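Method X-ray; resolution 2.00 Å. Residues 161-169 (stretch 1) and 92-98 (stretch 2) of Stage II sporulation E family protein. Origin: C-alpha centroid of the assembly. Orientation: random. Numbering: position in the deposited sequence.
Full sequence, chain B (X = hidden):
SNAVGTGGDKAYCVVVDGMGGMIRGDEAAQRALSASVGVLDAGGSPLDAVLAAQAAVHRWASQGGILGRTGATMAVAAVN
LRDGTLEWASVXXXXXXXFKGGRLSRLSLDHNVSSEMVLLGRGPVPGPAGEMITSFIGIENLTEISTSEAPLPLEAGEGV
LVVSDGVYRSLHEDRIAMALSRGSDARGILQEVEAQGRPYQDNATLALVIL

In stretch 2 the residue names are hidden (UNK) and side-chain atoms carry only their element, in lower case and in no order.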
ATOM      1  N   LEU B 161     -13.280   4.374   4.837  1.00 24.67           N
ATOM      2  CA  LEU B 161     -12.533   3.521   5.752  1.00 24.65           C
ATOM      3  C   LEU B 161     -12.896   2.066   5.485  1.00 24.33           C
ATOM      4  O   LEU B 161     -14.078   1.731   5.391  1.00 22.78           O
ATOM      5  CB  LEU B 161     -12.856   3.894   7.201  1.00 24.72           C
ATOM      6  CG  LEU B 161     -12.299   2.971   8.294  1.00 33.85           C
ATOM      7  CD1 LEU B 161     -10.882   3.351   8.580  1.00 34.85           C
ATOM      8  CD2 LEU B 161     -13.133   3.070   9.556  1.00 38.51           C
ATOM      9  N   VAL B 162     -11.881   1.220   5.325  1.00 22.90           N
ATOM     10  CA  VAL B 162     -12.094  -0.215   5.230  1.00 23.79           C
ATOM     11  C   VAL B 162     -11.530  -0.917   6.480  1.00 26.69           C
ATOM     12  O   VAL B 162     -10.495  -0.515   7.023  1.00 23.63           O
ATOM     13  CB  VAL B 162     -11.536  -0.814   3.916  1.00 24.20           C
ATOM     14  CG1 VAL B 162     -12.302  -0.254   2.692  1.00 21.56           C
ATOM     15  CG2 VAL B 162     -10.039  -0.534   3.772  1.00 24.06           C
ATOM     16  N   VAL B 163     -12.214  -1.970   6.915  1.00 23.37           N
ATOM     17  CA  VAL B 163     -11.971  -2.588   8.218  1.00 26.73           C
ATOM     18  C   VAL B 163     -11.968  -4.103   8.114  1.00 32.96           C
ATOM     19  O   VAL B 163     -12.885  -4.663   7.516  1.00 24.28           O
ATOM     20  CB  VAL B 163     -13.131  -2.277   9.176  1.00 30.22           C
ATOM     21  CG1 VAL B 163     -12.794  -2.746  10.583  1.00 35.00           C
ATOM     22  CG2 VAL B 163     -13.452  -0.813   9.163  1.00 36.21           C
ATOM     23  N   SER B 164     -10.940  -4.755   8.665  1.00 25.36           N
ATOM     24  CA  SER B 164     -10.955  -6.207   8.879  1.00 26.10           C
ATOM     25  C   SER B 164     -10.752  -6.485  10.356  1.00 30.31           C
ATOM     26  O   SER B 164      -9.713  -6.152  10.928  1.00 30.31           O
ATOM     27  CB  SER B 164      -9.824  -6.854   8.086  1.00 29.27           C
ATOM     28  OG  SER B 164      -9.701  -8.228   8.399  1.00 31.59           O
ATOM     29  N   ASP B 165     -11.824  -6.896  11.007  1.00 30.59           N
ATOM     30  CA  ASP B 165     -11.840  -7.384  12.384  1.00 29.80           C
ATOM     31  C   ASP B 165     -12.149  -8.834  12.773  1.00 34.37           C
ATOM     32  O   ASP B 165     -12.534  -9.046  13.921  1.00 31.46           O
ATOM     33  CB  ASP B 165     -12.401  -6.347  13.362  1.00 34.38           C
ATOM     34  CG  ASP B 165     -13.845  -6.110  13.164  1.00 35.20           C
ATOM     35  OD1 ASP B 165     -14.432  -6.822  12.321  1.00 34.39           O
ATOM     36  OD2 ASP B 165     -14.387  -5.235  13.866  1.00 35.85           O
ATOM     37  N   GLY B 166     -12.267  -9.750  11.813  1.00 34.14           N
ATOM     38  CA  GLY B 166     -12.795 -11.082  12.104  1.00 31.34           C
ATOM     39  C   GLY B 166     -12.063 -11.821  13.216  1.00 35.03           C
ATOM     40  O   GLY B 166     -10.868 -11.649  13.408  1.00 41.60           O
ATOM     41  N   VAL B 167     -12.783 -12.656  13.957  1.00 45.65           N
ATOM     42  CA  VAL B 167     -12.178 -13.380  15.068  1.00 48.77           C
ATOM     43  C   VAL B 167     -11.160 -14.411  14.570  1.00 57.09           C
ATOM     44  O   VAL B 167     -10.233 -14.788  15.296  1.00 56.28           O
ATOM     45  CB  VAL B 167     -13.260 -14.080  15.928  1.00 58.09           C
ATOM     46  CG1 VAL B 167     -14.002 -15.124  15.101  1.00 58.79           C
ATOM     47  CG2 VAL B 167     -12.643 -14.709  17.164  1.00 61.78           C
ATOM     48  N   TYR B 168     -11.340 -14.845  13.323  1.00 60.54           N
ATOM     49  CA  TYR B 168     -10.540 -15.905  12.705  1.00 67.41           C
ATOM     50  C   TYR B 168      -9.110 -15.476  12.341  1.00 63.56           C
ATOM     51  O   TYR B 168      -8.312 -16.289  11.880  1.00 64.98           O
ATOM     52  CB  TYR B 168     -11.253 -16.424  11.444  1.00 76.15           C
ATOM     53  CG  TYR B 168     -11.566 -15.340  10.423  1.00 67.42           C
ATOM     54  CD1 TYR B 168     -10.569 -14.825   9.597  1.00 59.91           C
ATOM     55  CD2 TYR B 168     -12.853 -14.819  10.298  1.00 64.29           C
ATOM     56  CE1 TYR B 168     -10.848 -13.816   8.669  1.00 56.73           C
ATOM     57  CE2 TYR B 168     -13.141 -13.810   9.372  1.00 45.17           C
ATOM     58  CZ  TYR B 168     -12.134 -13.324   8.563  1.00 51.53           C
ATOM     59  OH  TYR B 168     -12.410 -12.334   7.653  1.00 56.78           O
ATOM     60  N   ARG B 169      -8.798 -14.196  12.521  1.00 57.62           N
ATOM     61  CA  ARG B 169      -7.544 -13.632  12.019  1.00 51.30           C
ATOM     62  C   ARG B 169      -6.273 -14.191  12.663  1.00 50.53           C
ATOM     63  O   ARG B 169      -6.233 -14.460  13.867  1.00 54.56           O
ATOM     64  CB  ARG B 169      -7.574 -12.103  12.130  1.00 44.24           C
ATOM     65  CG  ARG B 169      -8.606 -11.466  11.216  1.00 40.65           C
ATOM     66  CD  ARG B 169      -9.106 -10.134  11.760  1.00 43.27           C
ATOM     67  NE  ARG B 169      -8.093  -9.088  11.741  1.00 51.86           N
ATOM     68  CZ  ARG B 169      -7.826  -8.299  12.775  1.00 55.27           C
ATOM     69  NH1 ARG B 169      -6.884  -7.370  12.674  1.00 50.53           N
ATOM     70  NH2 ARG B 169      -8.499  -8.442  13.910  1.00 45.27           N
ATOM     71  N   UNK B  92     -16.756 -11.182   1.814  1.00 24.90           N
ATOM     72  CA  UNK B  92     -16.641 -11.693   3.168  1.00 26.62           C
ATOM     73  C   UNK B  92     -17.103 -10.731   4.244  1.00 27.85           C
ATOM     74  O   UNK B  92     -18.155 -10.096   4.121  1.00 25.35           O
ATOM     75  N   UNK B  93     -16.425 -10.772   5.383  1.00 24.88           N
ATOM     76  CA  UNK B  93     -16.822  -9.985   6.550  1.00 28.25           C
ATOM     77  C   UNK B  93     -16.039  -8.685   6.766  1.00 25.93           C
ATOM     78  O   UNK B  93     -16.187  -8.061   7.812  1.00 26.57           O
ATOM     79  c   UNK B  93     -15.434 -11.346   8.142  1.00 36.80           C
ATOM     80  o   UNK B  93     -14.583 -11.290   7.239  1.00 35.40           O
ATOM     81  c   UNK B  93     -16.811 -10.842   7.816  1.00 29.02           C
ATOM     82  o   UNK B  93     -15.193 -11.782   9.285  1.00 47.82           O
ATOM     83  N   UNK B  94     -15.135  -8.331   5.858  1.00 24.60           N
ATOM     84  CA  UNK B  94     -14.515  -7.005   5.932  1.00 26.39           C
ATOM     85  C   UNK B  94     -15.565  -5.951   5.600  1.00 33.83           C
ATOM     86  O   UNK B  94     -16.539  -6.248   4.917  1.00 30.29           O
ATOM     87  s   UNK B  94     -11.947  -7.918   5.435  1.00 26.15           S
ATOM     88  c   UNK B  94     -13.339  -6.890   4.980  1.00 23.01           C
ATOM     89  N   UNK B  95     -15.387  -4.725   6.088  1.00 24.76           N
ATOM     90  CA  UNK B  95     -16.453  -3.732   5.963  1.00 24.41           C
ATOM     91  C   UNK B  95     -15.971  -2.423   5.359  1.00 27.27           C
ATOM     92  O   UNK B  95     -14.813  -2.042   5.518  1.00 24.82           O
ATOM     93  n   UNK B  95     -16.546  -5.847  10.805  1.00 34.61           N
ATOM     94  n   UNK B  95     -16.187  -3.956  12.047  1.00 30.10           N
ATOM     95  n   UNK B  95     -17.699  -3.903  10.322  1.00 30.87           N
ATOM     96  c   UNK B  95     -16.819  -4.572  11.061  1.00 33.42           C
ATOM     97  c   UNK B  95     -17.725  -4.745   7.941  1.00 27.31           C
ATOM     98  c   UNK B  95     -17.118  -3.480   7.326  1.00 26.16           C
ATOM     99  c   UNK B  95     -18.492  -4.480   9.230  1.00 29.24           C
ATOM    100  N   UNK B  96     -16.878  -1.741   4.663  1.00 24.96           N
ATOM    101  CA  UNK B  96     -16.595  -0.434   4.077  1.00 21.94           C
ATOM    102  C   UNK B  96     -17.497   0.639   4.689  1.00 24.73           C
ATOM    103  O   UNK B  96     -18.717   0.481   4.711  1.00 25.71           O
ATOM    104  c   UNK B  96     -16.081  -1.626   1.908  1.00 18.61           C
ATOM    105  c   UNK B  96     -16.365   0.908   1.947  1.00 24.09           C
ATOM    106  c   UNK B  96     -16.822  -0.440   2.558  1.00 23.36           C
ATOM    107  N   UNK B  97     -16.893   1.726   5.169  1.00 24.87           N
ATOM    108  CA  UNK B  97     -17.616   2.864   5.743  1.00 24.64           C
ATOM    109  C   UNK B  97     -17.316   4.163   5.001  1.00 28.42           C
ATOM    110  O   UNK B  97     -16.169   4.439   4.658  1.00 25.60           O
ATOM    111  c   UNK B  97     -16.853   0.789   8.228  1.00 26.50           C
ATOM    112  c   UNK B  97     -18.877   1.942   8.750  1.00 24.55           C
ATOM    113  c   UNK B  97     -18.481  -0.239   9.668  1.00 27.48           C
ATOM    114  c   UNK B  97     -17.651   1.913   8.088  1.00 25.18           C
ATOM    115  c   UNK B  97     -17.258  -0.285   9.016  1.00 29.13           C
ATOM    116  c   UNK B  97     -17.219   3.063   7.213  1.00 24.84           C
ATOM    117  c   UNK B  97     -19.295   0.871   9.548  1.00 26.78           C
ATOM    118  o   UNK B  97     -18.872  -1.305  10.448  1.00 28.70           O
ATOM    119  N   UNK B  98     -18.353   4.971   4.788  1.00 28.29           N
ATOM    120  CA  UNK B  98     -18.183   6.330   4.308  1.00 32.46           C
ATOM    121  C   UNK B  98     -17.857   7.252   5.481  1.00 34.04           C
ATOM    122  O   UNK B  98     -18.542   7.212   6.505  1.00 32.08           O
ATOM    123  c   UNK B  98     -19.495   8.242   3.146  1.00 31.67           C
ATOM    124  c   UNK B  98     -18.554   8.360   1.952  1.00 27.63           C
ATOM    125  c   UNK B  98     -19.488   6.804   3.661  1.00 26.63           C
ATOM    126  c   UNK B  98     -20.928   8.660   2.759  1.00 33.70           C
TER
HETATM  127  O   HOH W   1     -13.879  -8.272   9.419  1.00 34.05           O

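Position 92 carries no atoms beyond its backbone and makes no contact with stretch 1. Its phi of 91° and psi of -145° would jam a CB against the carbonyl oxygen of the preceding residue, so the backbone alone identifies Gly92.

At position 93 there are two side-chain carbons, the second bearing two oxygens, which is a short carboxylate. CB points toward stretch 1, and one oxygen lies 2.4 Å from OH of Tyr168, a very short hydrogen bond donated by the hydroxyl. The residue is Asp93, and the acceptor is OD1. Because the Tyr168 ring is poorly ordered, the exact length deserves caution. The backbone contributes as well: a water donates to O of Asp93 (2.8 Å) and accepts from N of Asp165 (2.9 Å), bridging the two stretches where they diverge beyond the sheet.

Position 94 has one carbon followed by one sulfur, with no further atom, and the sulfur lies 3.6 Å from CB of Ser164. This is Cys94.

The side chain at position 95 is long: three carbons, a nitrogen, then a carbon carrying two more nitrogens. This planar guanidinium ends at the carboxylate of Asp165 and defines Arg95. The pairing is two-pronged, NH1 to OD1 of Asp165 at 2.8 Å and NH2 to OD2 of Asp165 at 2.9 Å, so a salt bridge is reinforced by two nearly straight hydrogen bonds. Its backbone pairs with Val163 in both directions, N of Arg95 to O of Val163 at 2.9 Å and N of Val163 to O of Arg95 at 3.0 Å.

Position 96 shows three carbons, one carrying the other two, and meets the side chain of Val162. A branch directly at CB makes it Val96; its CG2 is 4.1 Å from CG1 of Val162.

At position 97 a single carbon leads to a six-carbon ring bearing one oxygen, and a ring carbon lies 3.8 Å from CG2 of Val163. This is Tyr97, whose OH accepts a 2.9 Å hydrogen bond from NE of Arg95.

Position 98 has four carbons forked at the second; its CA-to-CB bond points away from stretch 1 and the side chain makes no contact there: Leu98.

The contact is an antiparallel strand pairing extended by polar anchors. Tyr97 and Leu161 exchange hydrogen bonds, N of Tyr97 to O of Leu161 at 2.8 Å and N of Leu161 to O of Tyr97 at 2.9 Å. Leu161, Val163, Arg95 and Tyr97 share one face, Val162 and Val96 the other; past the strand, Asp165 and Tyr168 engage Arg95 and Asp93.

Stretch 2 (92-98) GDCRVYL
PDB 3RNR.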